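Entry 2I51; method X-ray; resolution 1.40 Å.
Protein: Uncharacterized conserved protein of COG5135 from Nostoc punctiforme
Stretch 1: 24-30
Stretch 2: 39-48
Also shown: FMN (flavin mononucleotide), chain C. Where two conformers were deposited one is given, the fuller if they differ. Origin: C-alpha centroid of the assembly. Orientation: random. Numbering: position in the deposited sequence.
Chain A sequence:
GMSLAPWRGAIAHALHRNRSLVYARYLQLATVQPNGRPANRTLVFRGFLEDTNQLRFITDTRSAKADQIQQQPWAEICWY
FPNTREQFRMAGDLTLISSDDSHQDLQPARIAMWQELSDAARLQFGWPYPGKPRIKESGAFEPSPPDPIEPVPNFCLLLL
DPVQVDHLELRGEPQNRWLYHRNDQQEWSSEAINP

Stretch 1, residues 24-30: ARYLQLA
Stretch 2 (39-48) ANRTLVFRGF

Stretch 1 from Tyr26 on and stretch 2 from Ala39 on run as neighbouring antiparallel β-strands, their N-to-C directions 145° apart and their axes 4.5 Å apart at closest approach; the two stretches together bury 735 Å². The pairs are Ala30-Asn40, Leu29-Arg41, Gln28-Thr42, Leu27-Leu43 and Tyr26-Val44. Leu29-Arg41 and Leu27-Leu43 are hydrogen-bonded pairs, CA-CA 5.6 Å; the non-hydrogen-bonded pairs lie closer, Tyr26 CA to Val44 CA being 4.6 Å and Gln28 CA to Thr42 CA 4.3 Å, the CA-H groups of all but Val44 making CA-H...O contacts with carbonyls across the pairing. All strand residues have extended backbones, phi -81° to -153° and psi 121° to 166°.

Ala39 opens stretch 2 with its O 3.1 Å from Ala30 CA, a CA-H...O contact. Asn40 (chi1 t, -160°) shares a sheet face with Ala30, Gln28, Thr42, Tyr26 and Val44; its OD1 lies 3.6 Å from Gln28 CB, and both polar ends of its amide are satisfied elsewhere in the structure.

Arg41 lies on the other face with Leu29, Leu27 and Leu43. Its backbone closes a two-bond ring with Leu29: Leu29 N to Arg41 O 2.8 Å, Arg41 N to Leu29 O 3.2 Å. The side chain (p, m, m, chi4 166°) curls back so that NH1 also donates to Leu29 O (3.0 Å), giving that carbonyl two donors. The guanidinium meets the FMN phosphate with its edge, Arg41 NE and NH2 donating to FMN O3P at 3.0 and 2.8 Å.

Thr42 (m) sets its CG2 3.8 Å from Tyr26 CB. Thr42 O, turned from stretch 1, accepts from FMN O2' at 2.8 Å. Leu43 repeats the paired-bond ring: Leu43 N to Leu27 O 2.8 Å, Leu27 N to Leu43 O 3.0 Å. Its side chain (m, t) brings CD1 within 3.8 Å of CD2 of Leu29 (t, p), an apolar contact between diagonal neighbours.

Val44 (t) places CG2 3.9 Å from CE1 of Tyr26 (m, chi2 -16°), whose ring has FMN C7M over one face, 3.4 Å from Tyr26 CD2. Val44 N donates to FMN O4 at 3.1 Å.

Phe45 N donates to Arg25 O (2.8 Å). Phe45 (t, chi2 69°) points toward stretch 1, with CB 4.1 Å from CD2 of Leu27 (p, p) and CD2 over one face of the Arg25 guanidinium, 3.6 Å from Arg25 NH2. The Arg25 side chain (m, t, p, chi4 97°) makes a weak hydrogen bond from NH2 to Phe45 O (3.3 Å); a water bridges Arg25 NE (3.0 Å) and Phe45 O (2.8 Å). Arg46 points away, and Gly47 has phi 87°, psi 171°.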

# COMPACT_ATOMS: atom_id res chain seq x y z
N ALA A 24 3.17 -11.64 6.76
CA ALA A 24 2.15 -10.92 7.51
C ALA A 24 2.77 -9.74 8.27
O ALA A 24 2.03 -8.92 8.77
CB ALA A 24 1.46 -11.84 8.48
N ARG A 25 4.10 -9.67 8.34
CA ARG A 25 4.79 -8.51 8.91
C ARG A 25 5.18 -7.50 7.83
O ARG A 25 5.86 -6.51 8.14
CB ARG A 25 5.94 -8.93 9.76
CG ARG A 25 5.39 -9.67 11.04
CD ARG A 25 6.45 -10.29 11.86
NE ARG A 25 7.27 -9.24 12.43
CZ ARG A 25 7.15 -8.73 13.66
NH1 ARG A 25 6.24 -9.18 14.52
NH2 ARG A 25 7.98 -7.75 14.03
N TYR A 26 4.68 -7.66 6.62
CA TYR A 26 4.95 -6.71 5.56
C TYR A 26 3.72 -5.81 5.40
O TYR A 26 2.57 -6.29 5.41
CB TYR A 26 5.21 -7.40 4.24
CG TYR A 26 6.35 -8.36 4.20
CD1 TYR A 26 7.31 -8.39 5.17
CD2 TYR A 26 6.43 -9.28 3.17
CE1 TYR A 26 8.34 -9.36 5.12
CE2 TYR A 26 7.42 -10.20 3.10
CZ TYR A 26 8.37 -10.23 4.06
OH TYR A 26 9.40 -11.19 4.00
N LEU A 27 3.93 -4.51 5.27
CA LEU A 27 2.82 -3.58 5.17
C LEU A 27 3.19 -2.49 4.17
O LEU A 27 4.36 -2.33 3.79
CB LEU A 27 2.44 -3.02 6.54
CG LEU A 27 3.52 -2.31 7.35
CD1 LEU A 27 3.81 -0.92 6.74
CD2 LEU A 27 3.09 -2.18 8.87
N GLN A 28 2.22 -1.72 3.73
CA GLN A 28 2.42 -0.70 2.70
C GLN A 28 2.34 0.69 3.27
O GLN A 28 1.31 1.05 3.88
CB GLN A 28 1.45 -0.91 1.54
CG GLN A 28 1.73 -2.16 0.72
CD GLN A 28 1.45 -3.45 1.42
OE1 GLN A 28 0.44 -3.58 2.12
NE2 GLN A 28 2.37 -4.43 1.28
N LEU A 29 3.39 1.48 3.04
CA LEU A 29 3.43 2.84 3.57
C LEU A 29 3.24 3.82 2.44
O LEU A 29 4.05 3.90 1.48
CB LEU A 29 4.80 3.12 4.19
CG LEU A 29 5.05 4.59 4.60
CD1 LEU A 29 4.41 4.77 5.92
CD2 LEU A 29 6.56 4.93 4.59
N ALA A 30 2.18 4.64 2.55
CA ALA A 30 1.91 5.68 1.58
C ALA A 30 2.36 7.02 2.12
O ALA A 30 2.05 7.40 3.24
CB ALA A 30 0.37 5.75 1.27
N ALA A 39 2.80 8.14 -3.12
CA ALA A 39 3.82 7.09 -3.30
C ALA A 39 3.48 6.00 -2.31
O ALA A 39 2.93 6.26 -1.25
CB ALA A 39 5.26 7.61 -3.06
N ASN A 40 3.77 4.78 -2.67
CA ASN A 40 3.33 3.63 -1.89
C ASN A 40 4.33 2.49 -2.06
O ASN A 40 4.60 2.11 -3.18
CB ASN A 40 1.96 3.22 -2.40
CG ASN A 40 1.15 2.38 -1.41
OD1 ASN A 40 1.52 2.21 -0.25
ND2 ASN A 40 -0.04 1.88 -1.90
N ARG A 41 4.83 1.94 -0.96
CA ARG A 41 5.77 0.80 -1.03
C ARG A 41 5.70 -0.05 0.19
O ARG A 41 5.30 0.41 1.26
CB ARG A 41 7.20 1.28 -1.26
CG ARG A 41 7.91 1.77 -0.05
CD ARG A 41 7.43 3.11 0.47
NE ARG A 41 7.74 4.23 -0.39
CZ ARG A 41 7.23 5.46 -0.32
NH1 ARG A 41 6.16 5.76 0.44
NH2 ARG A 41 7.75 6.39 -1.07
N THR A 42 6.15 -1.29 0.05
CA THR A 42 6.16 -2.23 1.13
C THR A 42 7.37 -2.01 2.04
O THR A 42 8.48 -1.76 1.53
CB THR A 42 6.16 -3.68 0.60
OG1 THR A 42 5.01 -3.86 -0.25
CG2 THR A 42 6.10 -4.71 1.74
N LEU A 43 7.14 -2.11 3.35
CA LEU A 43 8.19 -2.15 4.34
C LEU A 43 7.96 -3.31 5.26
O LEU A 43 6.85 -3.82 5.37
CB LEU A 43 8.18 -0.91 5.23
CG LEU A 43 8.11 0.44 4.54
CD1 LEU A 43 7.92 1.57 5.60
CD2 LEU A 43 9.33 0.57 3.75
N VAL A 44 8.99 -3.75 5.98
CA VAL A 44 8.85 -4.72 7.08
C VAL A 44 8.57 -4.04 8.40
O VAL A 44 9.31 -3.14 8.80
CB VAL A 44 10.18 -5.51 7.23
CG1 VAL A 44 10.08 -6.54 8.41
CG2 VAL A 44 10.55 -6.22 5.91
N PHE A 45 7.49 -4.43 9.08
CA PHE A 45 7.22 -3.98 10.43
C PHE A 45 8.26 -4.61 11.37
O PHE A 45 8.44 -5.81 11.40
CB PHE A 45 5.84 -4.48 10.82
CG PHE A 45 5.50 -4.32 12.26
CD1 PHE A 45 5.30 -3.05 12.80
CD2 PHE A 45 5.35 -5.42 13.07
CE1 PHE A 45 4.96 -2.94 14.14
CE2 PHE A 45 4.99 -5.30 14.39
CZ PHE A 45 4.78 -4.07 14.91
N ARG A 46 8.87 -3.74 12.16
CA ARG A 46 9.94 -4.15 13.08
C ARG A 46 9.57 -3.93 14.54
O ARG A 46 10.44 -3.59 15.37
CB ARG A 46 11.22 -3.41 12.72
CG ARG A 46 11.55 -3.54 11.23
CD ARG A 46 12.98 -3.61 10.92
NE ARG A 46 13.28 -4.09 9.57
CZ ARG A 46 13.93 -5.24 9.30
NH1 ARG A 46 14.28 -6.06 10.27
NH2 ARG A 46 14.19 -5.60 8.05
N GLY A 47 8.30 -4.10 14.89
CA GLY A 47 7.85 -3.99 16.25
C GLY A 47 7.48 -2.58 16.67
O GLY A 47 7.70 -1.62 15.95
N PHE A 48 6.88 -2.45 17.84
CA PHE A 48 6.69 -1.17 18.48
C PHE A 48 7.91 -0.73 19.27
O PHE A 48 8.61 -1.54 19.85
CB PHE A 48 5.49 -1.27 19.41
CG PHE A 48 4.17 -1.44 18.65
CD1 PHE A 48 3.46 -0.34 18.18
CD2 PHE A 48 3.69 -2.71 18.38
CE1 PHE A 48 2.26 -0.51 17.46
CE2 PHE A 48 2.52 -2.88 17.64
CZ PHE A 48 1.85 -1.79 17.17
N1 FMN C . 12.37 -0.70 1.89
C2 FMN C . 12.75 -0.07 3.02
O2 FMN C . 13.21 1.08 3.00
N3 FMN C . 12.56 -0.68 4.24
C4 FMN C . 12.04 -1.94 4.36
O4 FMN C . 11.74 -2.44 5.50
C4A FMN C . 11.65 -2.60 3.21
N5 FMN C . 11.14 -3.89 3.26
C5A FMN C . 10.58 -4.43 2.08
C6 FMN C . 9.96 -5.66 2.14
C7 FMN C . 9.41 -6.27 1.00
C7M FMN C . 8.52 -7.48 1.14
C8 FMN C . 9.56 -5.60 -0.22
C8M FMN C . 8.76 -6.09 -1.43
C9 FMN C . 10.21 -4.37 -0.28
C9A FMN C . 10.76 -3.80 0.86
N10 FMN C . 11.42 -2.59 0.82
C10 FMN C . 11.82 -1.96 1.96
C1' FMN C . 11.77 -1.93 -0.51
C2' FMN C . 10.72 -0.84 -0.78
O2' FMN C . 9.43 -1.44 -1.07
C3' FMN C . 11.12 0.15 -1.88
O3' FMN C . 11.46 -0.60 -3.03
C4' FMN C . 12.36 0.92 -1.39
O4' FMN C . 12.31 1.31 -0.01
C5' FMN C . 12.45 2.21 -2.21
O5' FMN C . 11.26 2.96 -2.01
P FMN C . 11.27 4.52 -2.23
O1P FMN C . 12.06 5.21 -1.18
O2P FMN C . 11.91 4.75 -3.64
O3P FMN C . 9.85 4.96 -2.32
O HOH W 1 9.89 -8.19 11.54